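Local coordinates for Mgp-operon protein 3 (Mycoplasma pneumoniae, PDB 6RJ1), which acts as an extracellular adhesin of this human pathogen, probably working with its partner P1 in attaching the bacterium to sugars on host cells, at residues A[476-481]-A[491-496]; A[133-138]-A[485-490]; A[533-538]-A[554-559]; A[459-464]-A[699-704]. All coordinates share one frame; numbering follows the deposited sequence.

In the fold
From the N terminus, segment 133-138 comes first and opens the long loop that interaction 2 closes at 485-490. Segment 459-464 opens before that closure and finds its partner only at 699-704, so interactions 2 and 4 cross. Interaction 1 also crosses interaction 2: its first segment, 476-481, precedes 485-490, and its second, 491-496, follows directly. Interaction 3 then closes the short loop between 533-538 and 554-559. Interactions 1 and 3 follow one another and are both nested inside interaction 4. Interactions 1 and 2 share strand 487-492 of the eight-stranded mixed sheet. Interaction 3 belongs to a second sheet, and interaction 4 brings helix 701-712 against the first.

Interaction 1 (A[476-481]-A[491-496]); sequences LWYWVV and TWWAKT
Tyr478 is clasped by Thr491, Trp493 and Thr496 at the open end of a beta hairpin formed by strands 477-482 and 487-492. Thr491 CB lies over one face of the tyrosine ring, 3.9 Å from its centroid, in a CH-pi contact. The indole of Trp493 covers the opposite face. The two rings are tilted 34° from each other, and Tyr478 CD1 sits over the centre of the indole, 3.4 Å from Trp493 CE2. CG of Tyr478 is placed between the backbone N and the carbonyl carbon (chi1 63°), and the ring lies between these partners. Its hydroxyl meets Thr496 tip to tip. Tyr478 N donates to Thr491 O across the antiparallel backbones. Thr491 N donates back to Tyr478 O at 2.7 Å.

The other face of the hairpin carries Trp477 and Trp492. The edge of Trp477 points to the face of Trp492 in an offset edge-to-face pair, with planes at 88° and CE3 of Trp477 3.6 Å from CZ3 of Trp492. Trp492 NE1 is held by Tyr138 O. On the sheet face that carries Tyr478 and Thr491, helix 701-712 packs on Thr491, whose OG1 bonds to Ala707 O. The hydroxyls form a relay: Tyr478 OH donates to Thr496 OG1 at 2.7 Å, and Thr496 OG1 donates to Trp492 O at 3.0 Å. Lys495 N reaches that same oxygen from the opposite face of its carbonyl plane.

Interaction 2 (A[133-138]-A[485-490]); sequences KLALPY and QESGKA
Lys133 binds the neighbouring strand through both of its backbone polar atoms. Lys133 N donates to Glu486 O at 3.0 Å in a nearly straight bond (176° at the hydrogen). Lys133 O accepts from Gly488 N, also at 3.0 Å. These bonds flank Ser487, as expected where strands run parallel. The next rungs are weaker. Ala135 N to Gly488 O and Ala490 N to Ala135 O are both bent, and the second is 3.2 Å long. Trp479 NE1 also bonds to Ala135 O, so this carbonyl has a firmer partner from strand 477-482.

Side chains of Lys133, Ser487, Ala135 and Lys489 share one face. CB of Lys133 lies 3.5 Å from CB of Ser487. The Lys133 chain then leads away, and its NZ forms a salt bridge with Asp110. Lys489 is extended beyond CG and runs alongside Tyr138, pointing the same way. Its CG rests 3.5 Å from Leu136 O, and its NZ comes within 3.7 Å of Tyr138 CD1 at the ring. Pro137 CB packs on Ala490 CB at 3.9 Å, and Trp477 touches both residues. Leu134 points to the opposite face, where it meets Trp479. The contact is the parallel junction of a mixed beta sheet. It joins the antiparallel strands from 40-48 to 125-135 to the antiparallel group formed by residues 457-492.

Interaction 3 (A[533-538]-A[554-559]); sequences LTQPAY and AFKAGA
Tyr538 and Gln535 bring the two flat groups of this contact against strand 549-563. The Tyr538 ring meets the strand obliquely, with CD1 3.9 Å from Lys556 CA. It also forms an edge-to-face pair with Trp493. The side chains of Gln535 and Lys556 cross at about a right angle. CG of Lys556 stands over one face of the amide, 3.5 Å from Gln535 CD. In the amide plane, NE2 of Gln535 donates to Ala537 O at 2.8 Å and uses a lone pair of that oxygen. Ala557 N reaches the same oxygen, Ala537 O, from above the carbonyl plane (47° out of it), at 3.3 Å. A weak bond also runs from NE2 of Gln535 to Ala557 O.

OE1 of Gln535 takes a weak bond from Lys556 NZ. The lysine chain is bent at chi3 (97°) and chi4, and NZ also donates to Ala557 O at 3.2 Å. Asn660 OD1 accepts from it too. Pro536 CD lies 3.6 Å from Ala559 CB, and Ala537 CB lies 3.8 Å from Ala557 CB. Tyr538 and Lys556 form an antiparallel non-hydrogen-bonded pair where strand 538-546 begins beside strand 549-563, its hairpin partner. The Ala557 N bond thus joins the loop to the strand, while the amide braces Ala537 O and adds two weak bonds. The buried lysine amine meets neutral oxygens among these partners, whose dipoles would probably stabilise a positive charge.

Interaction 4 (A[459-464]-A[699-704]); sequences AYLNGQ and VNESEL
Leu461 and Leu704 form the closely packed side of this contact. Their side chains cross at about a right angle, with Leu461 CD2 3.9 Å from Leu704 CD1. CG of Leu461 is anti to its backbone N (chi1 -170°), and the branch beyond it extends to the helix. Gln464 borders this pair. Its side chain and that of Leu704 slide past each other in opposite directions, and NE2 of Gln464 lies 4.1 Å from Leu704 CB. These three residues are buried.

The outer side is looser and polar. Exposed Asn462 and partly exposed Glu701 meet there without a hydrogen bond. OE2 of Glu701 comes 3.4 Å from Asn462 CB and equally near Leu461 O, which is an acceptor as well. Gln464 NE2 stays 4.1 Å from that carboxylate oxygen. No hydrogen bond links the two segments, so the join rests largely on van der Waals contact.

Each partner is shaped by its own bonds. Residues 461-464 make a type I' turn. Asn700 and Glu703 form a capping box at the start of the helix: Glu703 N donates to Asn700 OD1, and Asn700 N donates to Glu703 OE1, each at 3.0 Å. Ser702 OG reaches the same OD1 from the opposite face of its plane.

The first turn of helix 701-712 thus lies against the hairpin of strands 457-461 and 464-468. Leu704 also touches Val466 of strand 464-468 and Val480 of strand 477-482. Leu461 meets Val545 of strand 538-546, and Glu703 O accepts from Trp725 NE1 in strand 723-732.

Interaction 1 (A[476-481]-A[491-496])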
loop_
_atom_site.group_PDB
_atom_site.type_symbol
_atom_site.label_atom_id
_atom_site.label_comp_id
_atom_site.label_asym_id
_atom_site.label_seq_id
_atom_site.Cartn_x
_atom_site.Cartn_y
_atom_site.Cartn_z
ATOM N N LEU A 476 8.546 -1.035 4.579
ATOM C CA LEU A 476 9.858 -0.821 3.990
ATOM C C LEU A 476 10.653 -2.103 3.753
ATOM O O LEU A 476 11.706 -2.071 3.104
ATOM C CB LEU A 476 10.651 0.170 4.866
ATOM C CG LEU A 476 10.449 1.673 4.591
ATOM C CD1 LEU A 476 9.040 2.156 4.980
ATOM C CD2 LEU A 476 11.451 2.487 5.356
ATOM N N TRP A 477 10.156 -3.232 4.268
ATOM C CA TRP A 477 10.841 -4.519 4.143
ATOM C C TRP A 477 9.877 -5.706 4.091
ATOM O O TRP A 477 8.676 -5.544 4.331
ATOM C CB TRP A 477 11.873 -4.684 5.275
ATOM C CG TRP A 477 11.283 -4.495 6.640
ATOM C CD1 TRP A 477 10.524 -5.390 7.338
ATOM C CD2 TRP A 477 11.387 -3.324 7.463
ATOM N NE1 TRP A 477 10.169 -4.860 8.556
ATOM C CE2 TRP A 477 10.674 -3.586 8.655
ATOM C CE3 TRP A 477 12.035 -2.086 7.320
ATOM C CZ2 TRP A 477 10.580 -2.650 9.691
ATOM C CZ3 TRP A 477 11.934 -1.154 8.344
ATOM C CH2 TRP A 477 11.209 -1.438 9.509
ATOM N N TYR A 478 10.405 -6.897 3.769
ATOM C CA TYR A 478 9.633 -8.140 3.673
ATOM C C TYR A 478 10.523 -9.330 4.006
ATOM O O TYR A 478 11.740 -9.227 3.900
ATOM C CB TYR A 478 9.013 -8.294 2.270
ATOM C CG TYR A 478 10.034 -8.409 1.155
ATOM C CD1 TYR A 478 10.652 -7.277 0.628
ATOM C CD2 TYR A 478 10.368 -9.650 0.614
ATOM C CE1 TYR A 478 11.587 -7.377 -0.396
ATOM C CE2 TYR A 478 11.302 -9.761 -0.413
ATOM C CZ TYR A 478 11.903 -8.619 -0.922
ATOM O OH TYR A 478 12.817 -8.719 -1.940
ATOM N N TRP A 479 9.928 -10.454 4.384
ATOM C CA TRP A 479 10.691 -11.644 4.744
ATOM C C TRP A 479 10.601 -12.768 3.738
ATOM O O TRP A 479 9.564 -12.958 3.120
ATOM C CB TRP A 479 10.239 -12.171 6.109
ATOM C CG TRP A 479 10.853 -11.445 7.257
ATOM C CD1 TRP A 479 12.022 -11.750 7.888
ATOM C CD2 TRP A 479 10.332 -10.281 7.912
ATOM N NE1 TRP A 479 12.267 -10.843 8.896
ATOM C CE2 TRP A 479 11.232 -9.943 8.949
ATOM C CE3 TRP A 479 9.186 -9.489 7.726
ATOM C CZ2 TRP A 479 11.023 -8.848 9.792
ATOM C CZ3 TRP A 479 8.981 -8.406 8.566
ATOM C CH2 TRP A 479 9.891 -8.094 9.583
ATOM N N VAL A 480 11.702 -13.501 3.585
ATOM C CA VAL A 480 11.848 -14.743 2.833
ATOM C C VAL A 480 12.702 -15.595 3.796
ATOM O O VAL A 480 13.913 -15.363 3.943
ATOM C CB VAL A 480 12.474 -14.630 1.414
ATOM C CG1 VAL A 480 12.665 -16.020 0.801
ATOM C CG2 VAL A 480 11.630 -13.761 0.494
ATOM N N VAL A 481 12.041 -16.488 4.536
ATOM C CA VAL A 481 12.701 -17.317 5.547
ATOM C C VAL A 481 12.563 -18.796 5.237
ATOM O O VAL A 481 11.596 -19.211 4.602
ATOM C CB VAL A 481 12.234 -16.984 7.000
ATOM C CG1 VAL A 481 12.693 -15.601 7.431
ATOM C CG2 VAL A 481 10.721 -17.112 7.154
ATOM N N THR A 491 14.294 -8.396 3.972
ATOM C CA THR A 491 14.888 -7.831 2.761
ATOM C C THR A 491 14.278 -6.445 2.596
ATOM O O THR A 491 13.064 -6.300 2.709
ATOM C CB THR A 491 14.570 -8.703 1.530
ATOM O OG1 THR A 491 14.829 -10.074 1.829
ATOM C CG2 THR A 491 15.340 -8.270 0.279
ATOM N N TRP A 492 15.115 -5.432 2.325
ATOM C CA TRP A 492 14.662 -4.059 2.105
ATOM C C TRP A 492 13.964 -3.944 0.758
ATOM O O TRP A 492 14.471 -4.480 -0.229
ATOM C CB TRP A 492 15.862 -3.105 2.111
ATOM C CG TRP A 492 16.516 -2.953 3.445
ATOM C CD1 TRP A 492 17.641 -3.583 3.884
ATOM C CD2 TRP A 492 16.099 -2.085 4.503
ATOM N NE1 TRP A 492 17.950 -3.165 5.156
ATOM C CE2 TRP A 492 17.014 -2.249 5.565
ATOM C CE3 TRP A 492 15.039 -1.176 4.658
ATOM C CZ2 TRP A 492 16.907 -1.535 6.763
ATOM C CZ3 TRP A 492 14.924 -0.482 5.851
ATOM C CH2 TRP A 492 15.853 -0.661 6.885
ATOM N N TRP A 493 12.834 -3.211 0.701
ATOM C CA TRP A 493 12.148 -2.954 -0.568
ATOM C C TRP A 493 13.011 -2.051 -1.472
ATOM O O TRP A 493 13.019 -2.236 -2.693
ATOM C CB TRP A 493 10.766 -2.334 -0.351
ATOM C CG TRP A 493 9.678 -3.335 -0.101
ATOM C CD1 TRP A 493 8.881 -3.417 1.001
ATOM C CD2 TRP A 493 9.260 -4.391 -0.981
ATOM N NE1 TRP A 493 7.986 -4.450 0.864
ATOM C CE2 TRP A 493 8.194 -5.064 -0.346
ATOM C CE3 TRP A 493 9.674 -4.823 -2.260
ATOM C CZ2 TRP A 493 7.554 -6.169 -0.928
ATOM C CZ3 TRP A 493 9.029 -5.903 -2.844
ATOM C CH2 TRP A 493 7.992 -6.575 -2.177
ATOM N N ALA A 494 13.775 -1.116 -0.853
ATOM C CA ALA A 494 14.694 -0.191 -1.524
ATOM C C ALA A 494 15.840 -0.929 -2.216
ATOM O O ALA A 494 16.498 -0.356 -3.084
ATOM C CB ALA A 494 15.244 0.824 -0.529
ATOM N N LYS A 495 16.092 -2.186 -1.814
ATOM C CA LYS A 495 17.124 -3.052 -2.398
ATOM C C LYS A 495 16.479 -4.127 -3.308
ATOM O O LYS A 495 17.175 -5.026 -3.784
ATOM C CB LYS A 495 17.993 -3.683 -1.304
ATOM C CG LYS A 495 19.045 -2.741 -0.743
ATOM C CD LYS A 495 19.717 -3.281 0.515
ATOM C CE LYS A 495 20.872 -4.211 0.233
ATOM N NZ LYS A 495 21.729 -4.418 1.436
ATOM N N THR A 496 15.145 -4.020 -3.552
ATOM C CA THR A 496 14.405 -4.920 -4.435
ATOM C C THR A 496 13.914 -4.124 -5.639
ATOM O O THR A 496 12.918 -3.398 -5.553
ATOM C CB THR A 496 13.286 -5.675 -3.702
ATOM O OG1 THR A 496 13.797 -6.248 -2.502
ATOM C CG2 THR A 496 12.674 -6.769 -4.559
HETATM O O HOH W 1 12.851 -0.100 1.736
HETATM O O HOH W 2 6.299 -5.649 3.023
HETATM O O HOH W 3 14.060 -11.995 3.921
#

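Interaction 2 (A[133-138]-A[485-490])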
loop_
_atom_site.group_PDB
_atom_site.type_symbol
_atom_site.label_atom_id
_atom_site.label_comp_id
_atom_site.label_asym_id
_atom_site.label_seq_id
_atom_site.Cartn_x
_atom_site.Cartn_y
_atom_site.Cartn_z
ATOM N N LYS A 133 11.858 -16.857 13.909
ATOM C CA LYS A 133 11.895 -15.453 14.303
ATOM C C LYS A 133 12.037 -14.554 13.079
ATOM O O LYS A 133 12.797 -14.857 12.159
ATOM C CB LYS A 133 13.060 -15.227 15.267
ATOM C CG LYS A 133 12.905 -14.046 16.200
ATOM C CD LYS A 133 14.043 -14.097 17.182
ATOM C CE LYS A 133 14.015 -12.998 18.196
ATOM N NZ LYS A 133 14.709 -11.786 17.696
ATOM N N LEU A 134 11.295 -13.449 13.064
ATOM C CA LEU A 134 11.353 -12.498 11.963
ATOM C C LEU A 134 12.257 -11.365 12.396
ATOM O O LEU A 134 11.816 -10.391 12.999
ATOM C CB LEU A 134 9.951 -12.010 11.566
ATOM C CG LEU A 134 8.948 -13.078 11.117
ATOM C CD1 LEU A 134 7.605 -12.458 10.853
ATOM C CD2 LEU A 134 9.446 -13.851 9.887
ATOM N N ALA A 135 13.551 -11.546 12.158
ATOM C CA ALA A 135 14.578 -10.589 12.525
ATOM C C ALA A 135 14.523 -9.310 11.692
ATOM O O ALA A 135 14.165 -9.341 10.511
ATOM C CB ALA A 135 15.943 -11.235 12.402
ATOM N N LEU A 136 14.876 -8.179 12.330
ATOM C CA LEU A 136 14.954 -6.850 11.741
ATOM C C LEU A 136 15.861 -6.884 10.483
ATOM O O LEU A 136 16.844 -7.638 10.475
ATOM C CB LEU A 136 15.613 -5.905 12.769
ATOM C CG LEU A 136 14.773 -4.913 13.597
ATOM C CD1 LEU A 136 13.428 -4.605 13.006
ATOM C CD2 LEU A 136 14.735 -5.290 15.035
ATOM N N PRO A 137 15.599 -6.054 9.435
ATOM C CA PRO A 137 16.512 -6.043 8.275
ATOM C C PRO A 137 17.900 -5.533 8.676
ATOM O O PRO A 137 18.033 -4.926 9.745
ATOM C CB PRO A 137 15.821 -5.104 7.289
ATOM C CG PRO A 137 14.981 -4.227 8.129
ATOM C CD PRO A 137 14.513 -5.066 9.271
ATOM N N TYR A 138 18.933 -5.798 7.855
ATOM C CA TYR A 138 20.270 -5.338 8.201
ATOM C C TYR A 138 20.623 -3.975 7.592
ATOM O O TYR A 138 20.398 -3.734 6.406
ATOM C CB TYR A 138 21.337 -6.395 7.879
ATOM C CG TYR A 138 22.736 -6.001 8.309
ATOM C CD1 TYR A 138 23.205 -6.296 9.587
ATOM C CD2 TYR A 138 23.592 -5.332 7.442
ATOM C CE1 TYR A 138 24.490 -5.925 9.991
ATOM C CE2 TYR A 138 24.861 -4.924 7.847
ATOM C CZ TYR A 138 25.313 -5.238 9.116
ATOM O OH TYR A 138 26.578 -4.860 9.489
ATOM N N GLN A 485 15.201 -22.811 9.309
ATOM C CA GLN A 485 15.906 -21.735 10.031
ATOM C C GLN A 485 15.294 -21.418 11.403
ATOM O O GLN A 485 14.111 -21.668 11.621
ATOM C CB GLN A 485 15.950 -20.448 9.185
ATOM C CG GLN A 485 16.935 -20.469 8.012
ATOM C CD GLN A 485 17.122 -19.107 7.356
ATOM O OE1 GLN A 485 16.178 -18.319 7.174
ATOM N NE2 GLN A 485 18.358 -18.806 6.966
ATOM N N GLU A 486 16.104 -20.861 12.322
ATOM C CA GLU A 486 15.678 -20.451 13.668
ATOM C C GLU A 486 15.138 -19.020 13.617
ATOM O O GLU A 486 14.269 -18.650 14.408
ATOM C CB GLU A 486 16.859 -20.510 14.652
ATOM C CG GLU A 486 17.188 -21.901 15.170
ATOM C CD GLU A 486 16.484 -22.309 16.450
ATOM O OE1 GLU A 486 15.262 -22.579 16.403
ATOM O OE2 GLU A 486 17.162 -22.382 17.499
ATOM N N SER A 487 15.695 -18.213 12.701
ATOM C CA SER A 487 15.354 -16.812 12.472
ATOM C C SER A 487 15.736 -16.409 11.040
ATOM O O SER A 487 16.399 -17.173 10.334
ATOM C CB SER A 487 16.048 -15.915 13.502
ATOM O OG SER A 487 17.044 -15.061 12.961
ATOM N N GLY A 488 15.317 -15.216 10.637
ATOM C CA GLY A 488 15.616 -14.675 9.322
ATOM C C GLY A 488 15.412 -13.183 9.260
ATOM O O GLY A 488 14.376 -12.685 9.704
ATOM N N LYS A 489 16.411 -12.459 8.728
ATOM C CA LYS A 489 16.380 -11.003 8.557
ATOM C C LYS A 489 15.495 -10.668 7.371
ATOM O O LYS A 489 15.357 -11.488 6.450
ATOM C CB LYS A 489 17.786 -10.440 8.306
ATOM C CG LYS A 489 18.713 -10.475 9.509
ATOM C CD LYS A 489 20.148 -10.221 9.090
ATOM C CE LYS A 489 21.078 -10.338 10.267
ATOM N NZ LYS A 489 22.455 -9.909 9.927
ATOM N N ALA A 490 14.889 -9.467 7.395
ATOM C CA ALA A 490 14.040 -8.988 6.315
ATOM C C ALA A 490 14.891 -8.447 5.167
ATOM O O ALA A 490 16.063 -8.081 5.359
ATOM C CB ALA A 490 13.121 -7.897 6.835
#

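Interaction 3 (A[533-538]-A[554-559])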
loop_
_atom_site.group_PDB
_atom_site.type_symbol
_atom_site.label_atom_id
_atom_site.label_comp_id
_atom_site.label_asym_id
_atom_site.label_seq_id
_atom_site.Cartn_x
_atom_site.Cartn_y
_atom_site.Cartn_z
ATOM N N LEU A 533 19.614 3.569 -4.421
ATOM C CA LEU A 533 18.547 2.678 -3.988
ATOM C C LEU A 533 17.270 2.923 -4.807
ATOM O O LEU A 533 17.188 3.917 -5.535
ATOM C CB LEU A 533 18.320 2.800 -2.473
ATOM C CG LEU A 533 19.538 2.440 -1.588
ATOM C CD1 LEU A 533 19.402 3.021 -0.211
ATOM C CD2 LEU A 533 19.785 0.931 -1.515
ATOM N N THR A 534 16.314 1.985 -4.757
ATOM C CA THR A 534 15.087 2.092 -5.539
ATOM C C THR A 534 13.890 2.393 -4.604
ATOM O O THR A 534 14.100 2.845 -3.467
ATOM C CB THR A 534 14.933 0.861 -6.476
ATOM O OG1 THR A 534 13.851 1.079 -7.384
ATOM C CG2 THR A 534 14.750 -0.476 -5.727
ATOM N N GLN A 535 12.644 2.183 -5.106
ATOM C CA GLN A 535 11.400 2.425 -4.381
ATOM C C GLN A 535 11.428 1.746 -2.994
ATOM O O GLN A 535 11.647 0.538 -2.906
ATOM C CB GLN A 535 10.162 2.049 -5.240
ATOM C CG GLN A 535 8.789 2.198 -4.563
ATOM C CD GLN A 535 8.442 3.570 -4.068
ATOM O OE1 GLN A 535 8.780 4.595 -4.676
ATOM N NE2 GLN A 535 7.726 3.617 -2.958
ATOM N N PRO A 536 11.298 2.543 -1.906
ATOM C CA PRO A 536 11.434 1.978 -0.559
ATOM C C PRO A 536 10.188 1.386 0.099
ATOM O O PRO A 536 10.333 0.591 1.016
ATOM C CB PRO A 536 11.892 3.192 0.244
ATOM C CG PRO A 536 11.115 4.307 -0.371
ATOM C CD PRO A 536 11.127 4.010 -1.846
ATOM N N ALA A 537 8.990 1.851 -0.258
ATOM C CA ALA A 537 7.786 1.430 0.440
ATOM C C ALA A 537 6.626 1.036 -0.444
ATOM O O ALA A 537 6.477 1.531 -1.567
ATOM C CB ALA A 537 7.355 2.513 1.416
ATOM N N TYR A 538 5.791 0.132 0.099
ATOM C CA TYR A 538 4.596 -0.382 -0.551
ATOM C C TYR A 538 3.462 -0.579 0.448
ATOM O O TYR A 538 3.711 -0.848 1.625
ATOM C CB TYR A 538 4.914 -1.710 -1.283
ATOM C CG TYR A 538 5.892 -1.547 -2.430
ATOM C CD1 TYR A 538 5.460 -1.134 -3.687
ATOM C CD2 TYR A 538 7.261 -1.747 -2.241
ATOM C CE1 TYR A 538 6.363 -0.930 -4.729
ATOM C CE2 TYR A 538 8.172 -1.541 -3.274
ATOM C CZ TYR A 538 7.718 -1.145 -4.519
ATOM O OH TYR A 538 8.626 -0.951 -5.532
ATOM N N ALA A 554 0.468 -4.671 -4.714
ATOM C CA ALA A 554 0.621 -3.603 -3.738
ATOM C C ALA A 554 0.475 -2.257 -4.420
ATOM O O ALA A 554 0.641 -2.150 -5.636
ATOM C CB ALA A 554 2.008 -3.697 -3.102
ATOM N N PHE A 555 0.185 -1.222 -3.637
ATOM C CA PHE A 555 0.177 0.132 -4.159
ATOM C C PHE A 555 1.535 0.692 -3.796
ATOM O O PHE A 555 2.036 0.428 -2.701
ATOM C CB PHE A 555 -0.923 0.988 -3.530
ATOM C CG PHE A 555 -2.172 1.037 -4.359
ATOM C CD1 PHE A 555 -2.249 1.858 -5.483
ATOM C CD2 PHE A 555 -3.276 0.261 -4.025
ATOM C CE1 PHE A 555 -3.404 1.884 -6.267
ATOM C CE2 PHE A 555 -4.432 0.294 -4.805
ATOM C CZ PHE A 555 -4.484 1.101 -5.923
ATOM N N LYS A 556 2.150 1.419 -4.723
ATOM C CA LYS A 556 3.430 2.062 -4.481
ATOM C C LYS A 556 3.128 3.215 -3.530
ATOM O O LYS A 556 2.261 4.045 -3.824
ATOM C CB LYS A 556 4.007 2.585 -5.811
ATOM C CG LYS A 556 5.310 3.365 -5.683
ATOM C CD LYS A 556 5.476 4.385 -6.819
ATOM C CE LYS A 556 5.034 5.780 -6.424
ATOM N NZ LYS A 556 6.061 6.476 -5.593
ATOM N N ALA A 557 3.788 3.234 -2.366
ATOM C CA ALA A 557 3.617 4.323 -1.404
ATOM C C ALA A 557 4.406 5.536 -1.946
ATOM O O ALA A 557 5.419 5.346 -2.630
ATOM C CB ALA A 557 4.150 3.906 -0.048
ATOM N N GLY A 558 3.918 6.747 -1.685
ATOM C CA GLY A 558 4.577 7.965 -2.136
ATOM C C GLY A 558 5.943 8.130 -1.500
ATOM O O GLY A 558 6.048 8.138 -0.280
ATOM N N ALA A 559 7.007 8.182 -2.312
ATOM C CA ALA A 559 8.368 8.350 -1.809
ATOM C C ALA A 559 9.078 9.435 -2.616
ATOM O O ALA A 559 9.365 9.274 -3.812
ATOM C CB ALA A 559 9.127 7.039 -1.859
#

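Interaction 4 (A[459-464]-A[699-704])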
loop_
_atom_site.group_PDB
_atom_site.type_symbol
_atom_site.label_atom_id
_atom_site.label_comp_id
_atom_site.label_asym_id
_atom_site.label_seq_id
_atom_site.Cartn_x
_atom_site.Cartn_y
_atom_site.Cartn_z
ATOM N N ALA A 459 2.783 -16.391 3.265
ATOM C CA ALA A 459 2.658 -17.361 2.183
ATOM C C ALA A 459 3.756 -18.400 2.336
ATOM O O ALA A 459 4.886 -18.060 2.707
ATOM C CB ALA A 459 2.788 -16.669 0.836
ATOM N N TYR A 460 3.418 -19.674 2.067
ATOM C CA TYR A 460 4.365 -20.783 2.135
ATOM C C TYR A 460 4.573 -21.339 0.732
ATOM O O TYR A 460 3.602 -21.634 0.035
ATOM C CB TYR A 460 3.884 -21.874 3.115
ATOM C CG TYR A 460 4.792 -23.084 3.183
ATOM C CD1 TYR A 460 4.697 -24.104 2.242
ATOM C CD2 TYR A 460 5.746 -23.210 4.188
ATOM C CE1 TYR A 460 5.536 -25.216 2.290
ATOM C CE2 TYR A 460 6.591 -24.320 4.250
ATOM C CZ TYR A 460 6.476 -25.324 3.301
ATOM O OH TYR A 460 7.290 -26.431 3.343
ATOM N N LEU A 461 5.836 -21.493 0.332
ATOM C CA LEU A 461 6.211 -22.035 -0.970
ATOM C C LEU A 461 7.463 -22.906 -0.878
ATOM O O LEU A 461 8.582 -22.384 -0.828
ATOM C CB LEU A 461 6.387 -20.916 -2.023
ATOM C CG LEU A 461 6.559 -21.372 -3.489
ATOM C CD1 LEU A 461 5.247 -21.852 -4.078
ATOM C CD2 LEU A 461 7.150 -20.265 -4.349
ATOM N N ASN A 462 7.263 -24.236 -0.859
ATOM C CA ASN A 462 8.319 -25.244 -0.839
ATOM C C ASN A 462 9.444 -24.957 0.178
ATOM O O ASN A 462 10.582 -24.660 -0.208
ATOM C CB ASN A 462 8.880 -25.451 -2.262
ATOM C CG ASN A 462 7.925 -26.165 -3.193
ATOM O OD1 ASN A 462 6.965 -25.584 -3.720
ATOM N ND2 ASN A 462 8.172 -27.451 -3.410
ATOM N N GLY A 463 9.099 -25.025 1.465
ATOM C CA GLY A 463 10.031 -24.811 2.573
ATOM C C GLY A 463 10.415 -23.369 2.838
ATOM O O GLY A 463 11.215 -23.096 3.738
ATOM N N GLN A 464 9.852 -22.442 2.055
ATOM C CA GLN A 464 10.121 -21.012 2.190
ATOM C C GLN A 464 8.864 -20.292 2.622
ATOM O O GLN A 464 7.782 -20.550 2.088
ATOM C CB GLN A 464 10.655 -20.400 0.880
ATOM C CG GLN A 464 11.914 -21.065 0.359
ATOM C CD GLN A 464 12.895 -20.043 -0.111
ATOM O OE1 GLN A 464 13.631 -19.455 0.685
ATOM N NE2 GLN A 464 12.928 -19.812 -1.418
ATOM N N VAL A 699 6.639 -14.174 -8.946
ATOM C CA VAL A 699 8.032 -14.352 -8.552
ATOM C C VAL A 699 8.325 -15.842 -8.274
ATOM O O VAL A 699 7.558 -16.512 -7.577
ATOM C CB VAL A 699 8.463 -13.368 -7.409
ATOM C CG1 VAL A 699 7.274 -12.810 -6.626
ATOM C CG2 VAL A 699 9.517 -13.949 -6.481
ATOM N N ASN A 700 9.414 -16.358 -8.890
ATOM C CA ASN A 700 9.871 -17.742 -8.770
ATOM C C ASN A 700 10.835 -17.954 -7.599
ATOM O O ASN A 700 11.339 -16.979 -7.033
ATOM C CB ASN A 700 10.498 -18.224 -10.084
ATOM C CG ASN A 700 11.672 -17.413 -10.561
ATOM O OD1 ASN A 700 12.739 -17.377 -9.943
ATOM N ND2 ASN A 700 11.500 -16.753 -11.686
ATOM N N GLU A 701 11.118 -19.244 -7.275
ATOM C CA GLU A 701 12.004 -19.675 -6.188
ATOM C C GLU A 701 13.401 -19.050 -6.222
ATOM O O GLU A 701 13.911 -18.693 -5.159
ATOM C CB GLU A 701 12.109 -21.206 -6.110
ATOM C CG GLU A 701 10.919 -21.866 -5.431
ATOM C CD GLU A 701 11.249 -22.995 -4.471
ATOM O OE1 GLU A 701 11.838 -24.008 -4.917
ATOM O OE2 GLU A 701 10.907 -22.872 -3.272
ATOM N N SER A 702 14.023 -18.924 -7.418
ATOM C CA SER A 702 15.357 -18.328 -7.537
ATOM C C SER A 702 15.328 -16.820 -7.233
ATOM O O SER A 702 16.268 -16.304 -6.628
ATOM C CB SER A 702 15.984 -18.630 -8.896
ATOM O OG SER A 702 15.585 -17.727 -9.915
ATOM N N GLU A 703 14.230 -16.131 -7.612
ATOM C CA GLU A 703 14.037 -14.707 -7.331
ATOM C C GLU A 703 13.826 -14.514 -5.824
ATOM O O GLU A 703 14.340 -13.555 -5.247
ATOM C CB GLU A 703 12.855 -14.131 -8.129
ATOM C CG GLU A 703 13.127 -13.974 -9.617
ATOM C CD GLU A 703 11.938 -13.537 -10.454
ATOM O OE1 GLU A 703 10.895 -14.228 -10.414
ATOM O OE2 GLU A 703 12.056 -12.512 -11.165
ATOM N N LEU A 704 13.109 -15.455 -5.189
ATOM C CA LEU A 704 12.868 -15.457 -3.748
ATOM C C LEU A 704 14.150 -15.779 -2.989
ATOM O O LEU A 704 14.401 -15.174 -1.951
ATOM C CB LEU A 704 11.765 -16.459 -3.372
ATOM C CG LEU A 704 10.325 -16.038 -3.672
ATOM C CD1 LEU A 704 9.381 -17.208 -3.543
ATOM C CD2 LEU A 704 9.871 -14.885 -2.784
#